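Local coordinates for amidohydrolase 3 domain-containing protein (Pyrococcus horikoshii, PDB 3IGH) that is of unestablished function but is probably a metal-dependent amidohydrolase that cleaves carbon-nitrogen bonds other than peptide bonds, at residues L263-S268 against I313-D318; E338-V343 against V356-Q361. One frame throughout, in Å; residues are numbered along the deposited sequence.

Contact 1 (L263-S268 against I313-D318); sequences LFTDGS and IHAIGD. With SO4 (sulfate ion), chain B.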
loop_
_atom_site.group_PDB
_atom_site.type_symbol
_atom_site.label_atom_id
_atom_site.label_comp_id
_atom_site.label_asym_id
_atom_site.label_seq_id
_atom_site.Cartn_x
_atom_site.Cartn_y
_atom_site.Cartn_z
ATOM N N LEU A 263 9.891 -3.768 -18.486
ATOM C CA LEU A 263 11.128 -3.671 -19.273
ATOM C C LEU A 263 10.887 -3.963 -20.756
ATOM O O LEU A 263 9.890 -4.591 -21.122
ATOM C CB LEU A 263 12.167 -4.679 -18.755
ATOM C CG LEU A 263 12.496 -4.598 -17.258
ATOM C CD1 LEU A 263 13.379 -5.754 -16.853
ATOM C CD2 LEU A 263 13.145 -3.276 -16.966
ATOM N N PHE A 264 11.847 -3.559 -21.586
ATOM C CA PHE A 264 11.775 -3.716 -23.045
ATOM C C PHE A 264 13.031 -4.408 -23.557
ATOM O O PHE A 264 14.136 -4.077 -23.138
ATOM C CB PHE A 264 11.686 -2.342 -23.715
ATOM C CG PHE A 264 10.424 -1.595 -23.406
ATOM C CD1 PHE A 264 9.319 -1.697 -24.254
ATOM C CD2 PHE A 264 10.335 -0.787 -22.275
ATOM C CE1 PHE A 264 8.142 -1.006 -23.975
ATOM C CE2 PHE A 264 9.156 -0.098 -21.980
ATOM C CZ PHE A 264 8.061 -0.205 -22.835
ATOM N N THR A 265 12.859 -5.374 -24.446
ATOM C CA THR A 265 13.987 -5.908 -25.207
ATOM C C THR A 265 14.080 -5.260 -26.586
ATOM O O THR A 265 15.174 -4.933 -27.027
ATOM C CB THR A 265 13.920 -7.429 -25.396
ATOM O OG1 THR A 265 12.645 -7.790 -25.946
ATOM C CG2 THR A 265 14.134 -8.145 -24.074
ATOM N N ASP A 266 12.938 -5.088 -27.265
ATOM C CA ASP A 266 12.939 -4.608 -28.653
ATOM C C ASP A 266 11.830 -3.606 -28.988
ATOM O O ASP A 266 11.116 -3.133 -28.104
ATOM C CB ASP A 266 12.952 -5.785 -29.650
ATOM C CG ASP A 266 11.650 -6.583 -29.671
ATOM O OD1 ASP A 266 10.813 -6.463 -28.753
ATOM O OD2 ASP A 266 11.481 -7.394 -30.607
ATOM N N GLY A 267 11.709 -3.265 -30.269
ATOM C CA GLY A 267 10.660 -2.350 -30.708
ATOM C C GLY A 267 9.491 -3.127 -31.279
ATOM O O GLY A 267 9.076 -4.151 -30.721
ATOM N N SER A 268 8.996 -2.673 -32.425
ATOM C CA SER A 268 7.792 -3.256 -33.018
ATOM C C SER A 268 8.019 -3.705 -34.460
ATOM O O SER A 268 8.935 -3.231 -35.129
ATOM C CB SER A 268 6.647 -2.237 -32.959
ATOM O OG SER A 268 6.959 -1.075 -33.722
ATOM N N ILE A 313 8.488 -8.211 -19.370
ATOM C CA ILE A 313 9.392 -7.844 -20.447
ATOM C C ILE A 313 8.679 -7.878 -21.806
ATOM O O ILE A 313 8.178 -8.917 -22.230
ATOM C CB ILE A 313 10.644 -8.765 -20.495
ATOM C CG1 ILE A 313 11.330 -8.823 -19.111
ATOM C CG2 ILE A 313 11.611 -8.251 -21.553
ATOM C CD1 ILE A 313 12.651 -9.625 -19.070
ATOM N N HIS A 314 8.653 -6.730 -22.468
ATOM C CA HIS A 314 8.211 -6.611 -23.863
ATOM C C HIS A 314 9.187 -7.373 -24.761
ATOM O O HIS A 314 10.391 -7.091 -24.755
ATOM C CB HIS A 314 8.188 -5.115 -24.207
ATOM C CG HIS A 314 8.082 -4.788 -25.671
ATOM N ND1 HIS A 314 7.056 -4.021 -26.180
ATOM C CD2 HIS A 314 8.907 -5.047 -26.717
ATOM C CE1 HIS A 314 7.235 -3.850 -27.477
ATOM N NE2 HIS A 314 8.345 -4.474 -27.832
ATOM N N ALA A 315 8.664 -8.324 -25.530
ATOM C CA ALA A 315 9.436 -9.006 -26.580
ATOM C C ALA A 315 8.528 -9.315 -27.767
ATOM O O ALA A 315 7.651 -10.162 -27.674
ATOM C CB ALA A 315 10.064 -10.291 -26.047
ATOM N N ILE A 316 8.746 -8.620 -28.879
ATOM C CA ILE A 316 7.935 -8.824 -30.080
ATOM C C ILE A 316 8.655 -9.789 -31.041
ATOM O O ILE A 316 8.101 -10.818 -31.425
ATOM C CB ILE A 316 7.535 -7.454 -30.712
ATOM C CG1 ILE A 316 6.510 -6.773 -29.801
ATOM C CG2 ILE A 316 6.926 -7.628 -32.110
ATOM C CD1 ILE A 316 5.961 -5.441 -30.303
ATOM N N GLY A 317 9.897 -9.475 -31.393
ATOM C CA GLY A 317 10.674 -10.320 -32.304
ATOM C C GLY A 317 11.100 -11.626 -31.663
ATOM O O GLY A 317 11.120 -11.749 -30.430
ATOM N N ASP A 318 11.437 -12.613 -32.490
ATOM C CA ASP A 318 11.799 -13.927 -31.965
ATOM C C ASP A 318 13.165 -13.930 -31.271
ATOM O O ASP A 318 13.368 -14.674 -30.311
ATOM C CB ASP A 318 11.728 -15.008 -33.050
ATOM C CG ASP A 318 12.816 -14.867 -34.091
ATOM O OD1 ASP A 318 12.865 -13.838 -34.805
ATOM O OD2 ASP A 318 13.636 -15.797 -34.184
HETATM S S SO4 B . 4.288 -1.952 -25.050
HETATM O O1 SO4 B . 3.550 -1.325 -23.972
HETATM O O2 SO4 B . 3.369 -2.264 -26.134
HETATM O O3 SO4 B . 5.283 -1.015 -25.555
HETATM O O4 SO4 B . 4.904 -3.190 -24.560
#
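H314 is held by its ring edge: NE2 donates to G267 O at 3.0 Å, and ND1 donates to the sulfate oxygen O4 at 2.8 Å, nearly straight (172°). G267 O lies in the imidazole plane, although NE2 sits well above the plane of that carbonyl. With CG anti to the backbone N (chi1 166°), the imidazole meets F264, whose CD1 lies over one face, 3.6 Å from H314 CG; the two ring planes are 43° apart. F264 turns its edge to the sulfate, with CE1 3.3 Å from O3. K262, H67 and H339 also hydrogen-bond to this ion, which probably came from the crystallisation liquor. It sits at the C-terminal ends of parallel strands 256-264 and 310-315, where enzymes of the TIM-barrel amidohydrolase family keep their active site. The strands pair through H314 N to L263 O, and then H314 O takes both T265 N and T265 OG1, the hydroxyl at 2.6 Å in the carbonyl plane on a lone pair. Beyond the strand ends, D266 holds the turn before helix 318-331. Its OD1 receives I316 N at 3.0 Å and its OD2 receives G317 N at 2.7 Å, each on a syn lone pair. L275 N also bonds to OD2. Behind the strands, T265 CG2 packs on I313 CG2 at 3.6 Å, and T265 reaches A320 and V323 of helix 318-331.

Contact 2 (E338-V343 against V356-Q361); sequences EHASLV and VRLSVQ. With SO4 (sulfate ion), chain B.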
loop_
_atom_site.group_PDB
_atom_site.type_symbol
_atom_site.label_atom_id
_atom_site.label_comp_id
_atom_site.label_asym_id
_atom_site.label_seq_id
_atom_site.Cartn_x
_atom_site.Cartn_y
_atom_site.Cartn_z
ATOM N N GLU A 338 5.449 -9.797 -22.529
ATOM C CA GLU A 338 4.418 -9.023 -23.196
ATOM C C GLU A 338 4.575 -9.162 -24.705
ATOM O O GLU A 338 5.698 -9.079 -25.223
ATOM C CB GLU A 338 4.516 -7.551 -22.793
ATOM C CG GLU A 338 4.641 -7.321 -21.285
ATOM C CD GLU A 338 3.543 -8.020 -20.491
ATOM O OE1 GLU A 338 2.357 -7.685 -20.678
ATOM O OE2 GLU A 338 3.872 -8.910 -19.683
ATOM N N HIS A 339 3.432 -9.374 -25.372
ATOM C CA HIS A 339 3.278 -9.549 -26.822
ATOM C C HIS A 339 3.548 -10.973 -27.300
ATOM O O HIS A 339 2.625 -11.664 -27.759
ATOM C CB HIS A 339 4.110 -8.544 -27.628
ATOM C CG HIS A 339 3.715 -7.117 -27.417
ATOM N ND1 HIS A 339 2.936 -6.420 -28.316
ATOM C CD2 HIS A 339 4.016 -6.245 -26.425
ATOM C CE1 HIS A 339 2.757 -5.187 -27.875
ATOM N NE2 HIS A 339 3.399 -5.056 -26.728
ATOM N N ALA A 340 4.811 -11.396 -27.200
ATOM C CA ALA A 340 5.273 -12.704 -27.697
ATOM C C ALA A 340 4.790 -12.943 -29.134
ATOM O O ALA A 340 4.237 -13.998 -29.459
ATOM C CB ALA A 340 4.832 -13.837 -26.756
ATOM N N SER A 341 5.004 -11.939 -29.980
ATOM C CA SER A 341 4.379 -11.871 -31.304
ATOM C C SER A 341 4.917 -12.900 -32.292
ATOM O O SER A 341 4.179 -13.393 -33.142
ATOM C CB SER A 341 4.541 -10.465 -31.874
ATOM O OG SER A 341 4.054 -9.493 -30.953
ATOM N N LEU A 342 6.198 -13.222 -32.151
ATOM C CA LEU A 342 6.885 -14.190 -32.995
ATOM C C LEU A 342 7.589 -15.204 -32.101
ATOM O O LEU A 342 8.561 -14.860 -31.420
ATOM C CB LEU A 342 7.931 -13.484 -33.849
ATOM C CG LEU A 342 7.603 -12.927 -35.227
ATOM C CD1 LEU A 342 8.900 -12.589 -35.912
ATOM C CD2 LEU A 342 6.873 -13.947 -36.046
ATOM N N VAL A 343 7.080 -16.431 -32.082
ATOM C CA VAL A 343 7.640 -17.511 -31.267
ATOM C C VAL A 343 7.952 -18.703 -32.174
ATOM O O VAL A 343 7.054 -19.225 -32.827
ATOM C CB VAL A 343 6.650 -17.965 -30.161
ATOM C CG1 VAL A 343 7.221 -19.133 -29.360
ATOM C CG2 VAL A 343 6.290 -16.796 -29.232
ATOM N N VAL A 356 7.095 -19.297 -17.773
ATOM C CA VAL A 356 6.783 -17.872 -17.906
ATOM C C VAL A 356 5.286 -17.663 -18.158
ATOM O O VAL A 356 4.589 -18.573 -18.634
ATOM C CB VAL A 356 7.640 -17.152 -18.990
ATOM C CG1 VAL A 356 9.128 -17.206 -18.636
ATOM C CG2 VAL A 356 7.389 -17.731 -20.375
ATOM N N ARG A 357 4.805 -16.480 -17.786
ATOM C CA ARG A 357 3.438 -16.044 -18.061
ATOM C C ARG A 357 3.441 -15.195 -19.329
ATOM O O ARG A 357 4.409 -14.502 -19.598
ATOM C CB ARG A 357 2.902 -15.231 -16.876
ATOM C CG ARG A 357 2.516 -16.101 -15.693
ATOM C CD ARG A 357 2.548 -15.330 -14.381
ATOM N NE ARG A 357 3.896 -15.003 -13.920
ATOM C CZ ARG A 357 4.312 -13.768 -13.630
ATOM N NH1 ARG A 357 3.488 -12.742 -13.764
ATOM N NH2 ARG A 357 5.546 -13.559 -13.188
ATOM N N LEU A 358 2.371 -15.271 -20.120
ATOM C CA LEU A 358 2.304 -14.521 -21.378
ATOM C C LEU A 358 1.064 -13.634 -21.449
ATOM O O LEU A 358 -0.051 -14.094 -21.227
ATOM C CB LEU A 358 2.322 -15.469 -22.589
ATOM C CG LEU A 358 3.433 -16.522 -22.751
ATOM C CD1 LEU A 358 3.133 -17.439 -23.930
ATOM C CD2 LEU A 358 4.802 -15.877 -22.931
ATOM N N SER A 359 1.272 -12.359 -21.775
ATOM C CA SER A 359 0.167 -11.452 -22.054
ATOM C C SER A 359 0.177 -11.111 -23.540
ATOM O O SER A 359 1.130 -10.523 -24.046
ATOM C CB SER A 359 0.290 -10.191 -21.200
ATOM O OG SER A 359 -0.703 -9.249 -21.519
ATOM N N VAL A 360 -0.885 -11.499 -24.240
ATOM C CA VAL A 360 -0.947 -11.314 -25.688
ATOM C C VAL A 360 -2.098 -10.392 -26.071
ATOM O O VAL A 360 -3.025 -10.185 -25.286
ATOM C CB VAL A 360 -1.080 -12.665 -26.446
ATOM C CG1 VAL A 360 0.163 -13.537 -26.236
ATOM C CG2 VAL A 360 -2.349 -13.414 -26.060
ATOM N N GLN A 361 -2.038 -9.851 -27.285
ATOM C CA GLN A 361 -3.019 -8.862 -27.727
ATOM C C GLN A 361 -3.645 -9.281 -29.062
ATOM O O GLN A 361 -3.177 -8.863 -30.120
ATOM C CB GLN A 361 -2.365 -7.480 -27.860
ATOM C CG GLN A 361 -1.817 -6.854 -26.566
ATOM C CD GLN A 361 -0.483 -7.443 -26.149
ATOM O OE1 GLN A 361 0.363 -7.743 -26.991
ATOM N NE2 GLN A 361 -0.299 -7.637 -24.846
HETATM S S SO4 B . 4.288 -1.952 -25.050
HETATM O O1 SO4 B . 3.550 -1.325 -23.972
HETATM O O2 SO4 B . 3.369 -2.264 -26.134
HETATM O O3 SO4 B . 5.283 -1.015 -25.555
HETATM O O4 SO4 B . 4.904 -3.190 -24.560
HETATM O O HOH W 1 0.222 -10.654 -28.833
HETATM O O HOH W 2 0.957 -8.030 -29.786
#
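S359 O is gripped by two donors: H339 N, at 2.9 Å and nearly along the C=O axis, and, more weakly, Q361 NE2 from just past the end of the same strand. The Q361 chain bends at chi2 (78°), and its terminal amide reaches two ways, NE2 chiefly to S398 OG and only weakly back to S359 O, and OE1 to one face of the H339 ring. OE1 stands 3.1 Å above that ring plane, offset toward the rim near H339 ND1; the angle is too poor for a direct bond. Water 2 joins the pair instead, lying 2.9 Å from H339 ND1 and donating to Q361 OE1. Water 1 donates to H339 O and accepts from Q361 N, continuing the link between the chains where direct pairing stops. At the far edge of the imidazole, H339 NE2 donates to sulfate O2 at 2.9 Å, with a weak second bond to O4. An alanine at H339 would probably leave the sulfate short of one donor, water 2 without its ring partner and Q361 OE1 without the ring beneath it. Positive phi angles at H339 (83°) and A340 turn the chain away from the parallel pairing of E338 with S359. E338 OE1 lies 3.3 Å from S359 CB, but its polar end is engaged by H67 and R336, while S359 OG bonds to S66 and S398. The TIM-barrel strand 357-360 runs between strands 336-337 and 395-397, with L358 and V360 packed on L395 and on helix 386-392.

How the contacts relate
Both contacts are buried and join parallel strands of the same barrel, with centres about 10 Å apart. Strand 310-315 pairs with 256-264 in contact 1 and with 336-337, the strand leading into contact 2, on its other side; I313 O to E338 N and A315 N to E338 O are probable hydrogen bonds between the two contacts. Each contact supplies one histidine, H314 or H339, to the same sulfate, and these two rings meet. The chemistry around them differs. Contact 1 closes its strand ends with direct bonds, including a carboxylate that takes two backbone N-H groups, whereas contact 2, the smaller interface, has one direct backbone bond and relies on two waters.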